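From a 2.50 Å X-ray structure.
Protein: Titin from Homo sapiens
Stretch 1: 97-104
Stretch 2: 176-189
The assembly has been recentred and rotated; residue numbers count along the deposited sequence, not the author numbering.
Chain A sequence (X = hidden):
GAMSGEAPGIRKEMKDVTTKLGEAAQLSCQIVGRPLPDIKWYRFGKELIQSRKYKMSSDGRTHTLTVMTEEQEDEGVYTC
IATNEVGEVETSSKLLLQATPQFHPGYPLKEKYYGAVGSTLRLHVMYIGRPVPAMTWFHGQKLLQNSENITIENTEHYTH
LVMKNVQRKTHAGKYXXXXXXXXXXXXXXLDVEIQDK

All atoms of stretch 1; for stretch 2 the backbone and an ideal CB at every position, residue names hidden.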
# COMPACT_ATOMS: atom_id res chain seq x y z
N LEU A 97 -1.19 -7.26 -1.58
CA LEU A 97 -2.63 -7.10 -1.49
C LEU A 97 -3.30 -7.17 -2.86
O LEU A 97 -2.66 -6.95 -3.89
CB LEU A 97 -2.99 -5.78 -0.81
CG LEU A 97 -2.49 -5.60 0.63
CD1 LEU A 97 -2.93 -4.26 1.17
CD2 LEU A 97 -2.98 -6.73 1.51
N GLN A 98 -4.59 -7.47 -2.85
CA GLN A 98 -5.39 -7.47 -4.07
C GLN A 98 -6.64 -6.63 -3.86
O GLN A 98 -7.41 -6.86 -2.93
CB GLN A 98 -5.78 -8.90 -4.46
CG GLN A 98 -4.60 -9.78 -4.83
CD GLN A 98 -5.02 -11.22 -5.09
OE1 GLN A 98 -4.20 -12.14 -5.00
NE2 GLN A 98 -6.29 -11.42 -5.41
N ALA A 99 -6.83 -5.64 -4.72
CA ALA A 99 -7.98 -4.75 -4.61
C ALA A 99 -8.28 -4.07 -5.94
O ALA A 99 -7.38 -3.51 -6.58
CB ALA A 99 -7.75 -3.71 -3.52
N THR A 100 -9.53 -4.13 -6.36
CA THR A 100 -9.95 -3.45 -7.58
C THR A 100 -9.84 -1.95 -7.35
O THR A 100 -10.20 -1.45 -6.29
CB THR A 100 -11.41 -3.79 -7.94
OG1 THR A 100 -12.29 -3.21 -6.97
CG2 THR A 100 -11.61 -5.30 -7.96
N PRO A 101 -9.31 -1.22 -8.35
CA PRO A 101 -9.13 0.22 -8.24
C PRO A 101 -10.40 0.90 -7.71
O PRO A 101 -11.50 0.61 -8.19
CB PRO A 101 -8.85 0.65 -9.67
CG PRO A 101 -8.19 -0.54 -10.28
CD PRO A 101 -8.87 -1.73 -9.66
N GLN A 102 -10.23 1.78 -6.74
CA GLN A 102 -11.35 2.43 -6.08
C GLN A 102 -10.90 3.75 -5.46
O GLN A 102 -9.91 3.79 -4.74
CB GLN A 102 -11.91 1.53 -4.97
CG GLN A 102 -12.83 2.23 -3.99
CD GLN A 102 -13.04 1.44 -2.71
OE1 GLN A 102 -12.32 0.47 -2.45
NE2 GLN A 102 -14.02 1.84 -1.92
N PHE A 103 -11.63 4.82 -5.75
CA PHE A 103 -11.31 6.11 -5.15
C PHE A 103 -11.56 6.05 -3.65
O PHE A 103 -12.57 5.53 -3.19
CB PHE A 103 -12.10 7.24 -5.81
CG PHE A 103 -11.68 7.51 -7.23
CD1 PHE A 103 -10.43 8.06 -7.50
CD2 PHE A 103 -12.53 7.22 -8.29
CE1 PHE A 103 -10.04 8.31 -8.80
CE2 PHE A 103 -12.14 7.47 -9.59
CZ PHE A 103 -10.89 8.02 -9.85
N HIS A 104 -10.61 6.60 -2.89
CA HIS A 104 -10.59 6.44 -1.45
C HIS A 104 -11.80 7.05 -0.74
O HIS A 104 -11.99 8.27 -0.77
CB HIS A 104 -9.30 7.04 -0.87
CG HIS A 104 -8.90 6.44 0.45
ND1 HIS A 104 -9.70 6.47 1.56
CD2 HIS A 104 -7.77 5.79 0.82
CE1 HIS A 104 -9.09 5.87 2.56
NE2 HIS A 104 -7.91 5.44 2.14
N UNK A 176 -10.62 14.20 -16.15
CA UNK A 176 -10.88 12.82 -15.76
C UNK A 176 -9.62 12.14 -15.22
O UNK A 176 -8.58 12.12 -15.88
CB UNK A 176 -11.43 12.03 -16.95
N UNK A 177 -9.73 11.60 -14.01
CA UNK A 177 -8.66 10.79 -13.45
C UNK A 177 -9.04 9.32 -13.54
O UNK A 177 -10.12 8.92 -13.09
CB UNK A 177 -8.37 11.19 -12.00
N UNK A 178 -8.18 8.52 -14.14
CA UNK A 178 -8.45 7.11 -14.33
C UNK A 178 -7.45 6.18 -13.65
O UNK A 178 -6.25 6.37 -13.75
CB UNK A 178 -8.48 6.80 -15.83
N UNK A 179 -7.98 5.18 -12.97
CA UNK A 179 -7.16 4.20 -12.28
C UNK A 179 -7.47 2.81 -12.81
O UNK A 179 -8.63 2.43 -12.88
CB UNK A 179 -7.39 4.27 -10.77
N UNK A 180 -6.46 2.06 -13.19
CA UNK A 180 -6.71 0.72 -13.70
C UNK A 180 -5.67 -0.35 -13.38
O UNK A 180 -4.48 -0.11 -13.43
CB UNK A 180 -6.86 0.80 -15.22
N UNK A 181 -6.15 -1.56 -13.11
CA UNK A 181 -5.31 -2.71 -12.82
C UNK A 181 -5.94 -3.98 -13.39
O UNK A 181 -6.97 -3.92 -14.05
CB UNK A 181 -5.09 -2.85 -11.31
N UNK A 182 -5.34 -5.13 -13.14
CA UNK A 182 -5.86 -6.38 -13.67
C UNK A 182 -7.28 -6.63 -13.19
O UNK A 182 -8.11 -7.14 -13.93
CB UNK A 182 -4.95 -7.55 -13.27
N UNK A 183 -7.56 -6.29 -11.95
CA UNK A 183 -8.88 -6.45 -11.35
C UNK A 183 -10.00 -5.58 -11.95
O UNK A 183 -11.14 -6.02 -12.03
CB UNK A 183 -8.77 -6.15 -9.85
N UNK A 184 -9.68 -4.35 -12.33
CA UNK A 184 -10.68 -3.47 -12.91
C UNK A 184 -10.23 -2.04 -13.13
O UNK A 184 -9.07 -1.71 -12.95
CB UNK A 184 -11.92 -3.46 -12.01
N UNK A 185 -11.17 -1.18 -13.53
CA UNK A 185 -10.88 0.23 -13.74
C UNK A 185 -11.93 1.10 -13.07
O UNK A 185 -13.05 0.65 -12.81
CB UNK A 185 -10.80 0.55 -15.24
N UNK A 186 -11.57 2.35 -12.81
CA UNK A 186 -12.50 3.32 -12.25
C UNK A 186 -12.05 4.72 -12.65
O UNK A 186 -10.87 4.95 -12.92
CB UNK A 186 -12.59 3.19 -10.73
N UNK A 187 -13.00 5.66 -12.70
CA UNK A 187 -12.67 7.03 -13.07
C UNK A 187 -13.58 8.03 -12.39
O UNK A 187 -14.68 7.69 -11.93
CB UNK A 187 -12.75 7.20 -14.59
N UNK A 188 -13.12 9.28 -12.31
CA UNK A 188 -13.90 10.35 -11.73
C UNK A 188 -13.70 11.63 -12.53
O UNK A 188 -12.62 11.87 -13.06
CB UNK A 188 -13.52 10.56 -10.26
N UNK A 189 -14.75 12.44 -12.63
CA UNK A 189 -14.67 13.69 -13.38
C UNK A 189 -14.68 14.90 -12.46
O UNK A 189 -15.59 15.08 -11.65
CB UNK A 189 -15.83 13.79 -14.38

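Stretch 2 is a hairpin: two antiparallel strands joined by a tight turn, laid against the strand of stretch 1, with alternate positions facing it. Position 176 has nothing of stretch 1 within reach of its CB, so almost any strand-tolerant residue would do; it is Lys-176.

Position 177 points toward stretch 1, its CB 4.6 Å from Phe-103 CZ. A small or medium apolar side chain would meet the ring tip, and a beta-branched one suits the extended backbone. Val-177 does this, its CG1 lying 3.6 Å from Phe-103 CZ, while its carbonyl lies at the ring edge. Position 178 points away and leaves the choice open; it is Gln-178.

At 179 the CB again points toward stretch 1, 4.1 Å from Pro-101 CB and 5.2 Å from Phe-103 CZ. The space between proline and phenylalanine asks for a medium-sized apolar chain, such as leucine, isoleucine, valine or methionine. Leu-179 fills it: its CB packs 4.0 Å from Pro-101 CB, and its CD2 reaches Phe-103 CE1 at 3.7 Å.

Position 180 points away, and a small polar residue is one reasonable choice near a turn. Ser-180 OG is hydrogen-bonded to the OG1 of position 185 at 2.7 Å, a link between the two strands.

At 181 the CB points toward stretch 1, 4.0 Å from Pro-101 CG and 5.3 Å from Ala-99 O, a carbonyl that could accept from a donor set a bond or two beyond CB; an amide that extends beyond CB, asparagine or perhaps glutamine, could reach it, whereas a serine or threonine hydroxyl would fall short. Asn-181 uses both ends of its amide: ND2 donates to Ala-99 O at 3.0 Å, and OD1 accepts from the backbone N of position 184, also at 3.0 Å. One side chain thus braces the turn and ties it to stretch 1.

Position 182 points away at helical angles (-59/-38), so many residues fit; it is Val-182. At 183, similar angles accompany a CB aimed at stretch 1, 3.5 Å from Thr-100 CG2 and 4.4 Å from Pro-101 CD. A large, flat or long side chain could run along the strand toward Gln-98. Phe-183, chi1 m, does so: its CB meets Thr-100 CG2 at 3.6 Å, and its CZ lies 3.7 Å from Gln-98 NE2.

Position 184 has phi/psi of 172/-173, a fully extended conformation that favours glycine. Gly-184 brings its carbonyl O to 3.0 Å from Pro-101 CG. Position 185 points away; a beta-branched polar residue suits a strand, and Thr-185 partners Ser-180.

The CB of 186 points toward stretch 1, 3.8 Å from Pro-101 O and 4.5 Å from Phe-103 CE2, favouring a compact apolar group. Val-186 sends CG1 to 4.0 Å from Pro-101 CB and makes an off-centre CH-pi contact with the Phe-103 ring.

Position 187 points away and could well be polar: Asp-187. At 188 the CB is already 3.5 Å from Phe-103 CE2, so little more than a methyl is needed, and Ala-188 supplies just that. Position 189 is out of reach; Ile-189 makes no contact with stretch 1.

Stretch 2 176-189: KVQLSNVFGTVDAI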
# COMPACT_ATOMS: atom_id res chain seq x y z
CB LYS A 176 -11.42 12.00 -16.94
CG LYS A 176 -11.72 10.55 -16.56
CD LYS A 176 -11.63 9.60 -17.75
CE LYS A 176 -12.81 9.77 -18.69
NZ LYS A 176 -12.76 8.77 -19.80
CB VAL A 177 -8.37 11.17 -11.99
CG1 VAL A 177 -9.65 11.18 -11.17
CG2 VAL A 177 -7.34 10.22 -11.39
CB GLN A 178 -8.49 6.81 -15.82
CG GLN A 178 -9.28 5.58 -16.19
CD GLN A 178 -9.61 5.56 -17.66
OE1 GLN A 178 -8.73 5.55 -18.51
NE2 GLN A 178 -10.89 5.54 -17.97
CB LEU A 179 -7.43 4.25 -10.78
CG LEU A 179 -6.84 5.42 -9.99
CD1 LEU A 179 -6.93 6.69 -10.78
CD2 LEU A 179 -7.56 5.57 -8.67
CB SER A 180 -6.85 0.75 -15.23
OG SER A 180 -7.85 1.64 -15.66
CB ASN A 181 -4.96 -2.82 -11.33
CG ASN A 181 -6.11 -3.27 -10.48
OD1 ASN A 181 -7.08 -3.81 -10.96
ND2 ASN A 181 -5.99 -3.05 -9.18
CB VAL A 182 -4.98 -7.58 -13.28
CG1 VAL A 182 -3.71 -7.57 -14.09
CG2 VAL A 182 -4.67 -7.54 -11.81
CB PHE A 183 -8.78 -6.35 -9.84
CG PHE A 183 -7.81 -7.32 -9.26
CD1 PHE A 183 -7.96 -8.68 -9.48
CD2 PHE A 183 -6.72 -6.89 -8.54
CE1 PHE A 183 -7.06 -9.58 -8.98
CE2 PHE A 183 -5.81 -7.79 -8.04
CZ PHE A 183 -5.99 -9.13 -8.25
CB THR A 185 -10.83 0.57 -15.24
OG1 THR A 185 -10.52 1.96 -15.41
CG2 THR A 185 -12.17 0.27 -15.90
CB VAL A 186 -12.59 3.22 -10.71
CG1 VAL A 186 -11.33 3.80 -10.07
CG2 VAL A 186 -13.83 3.95 -10.20
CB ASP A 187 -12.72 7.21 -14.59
CG ASP A 187 -14.13 7.18 -15.13
OD1 ASP A 187 -14.86 8.17 -14.94
OD2 ASP A 187 -14.51 6.17 -15.77
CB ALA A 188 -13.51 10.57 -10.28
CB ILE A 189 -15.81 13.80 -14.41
CG1 ILE A 189 -15.60 12.80 -15.54
CG2 ILE A 189 -15.90 15.21 -14.95
CD1 ILE A 189 -16.64 12.87 -16.64
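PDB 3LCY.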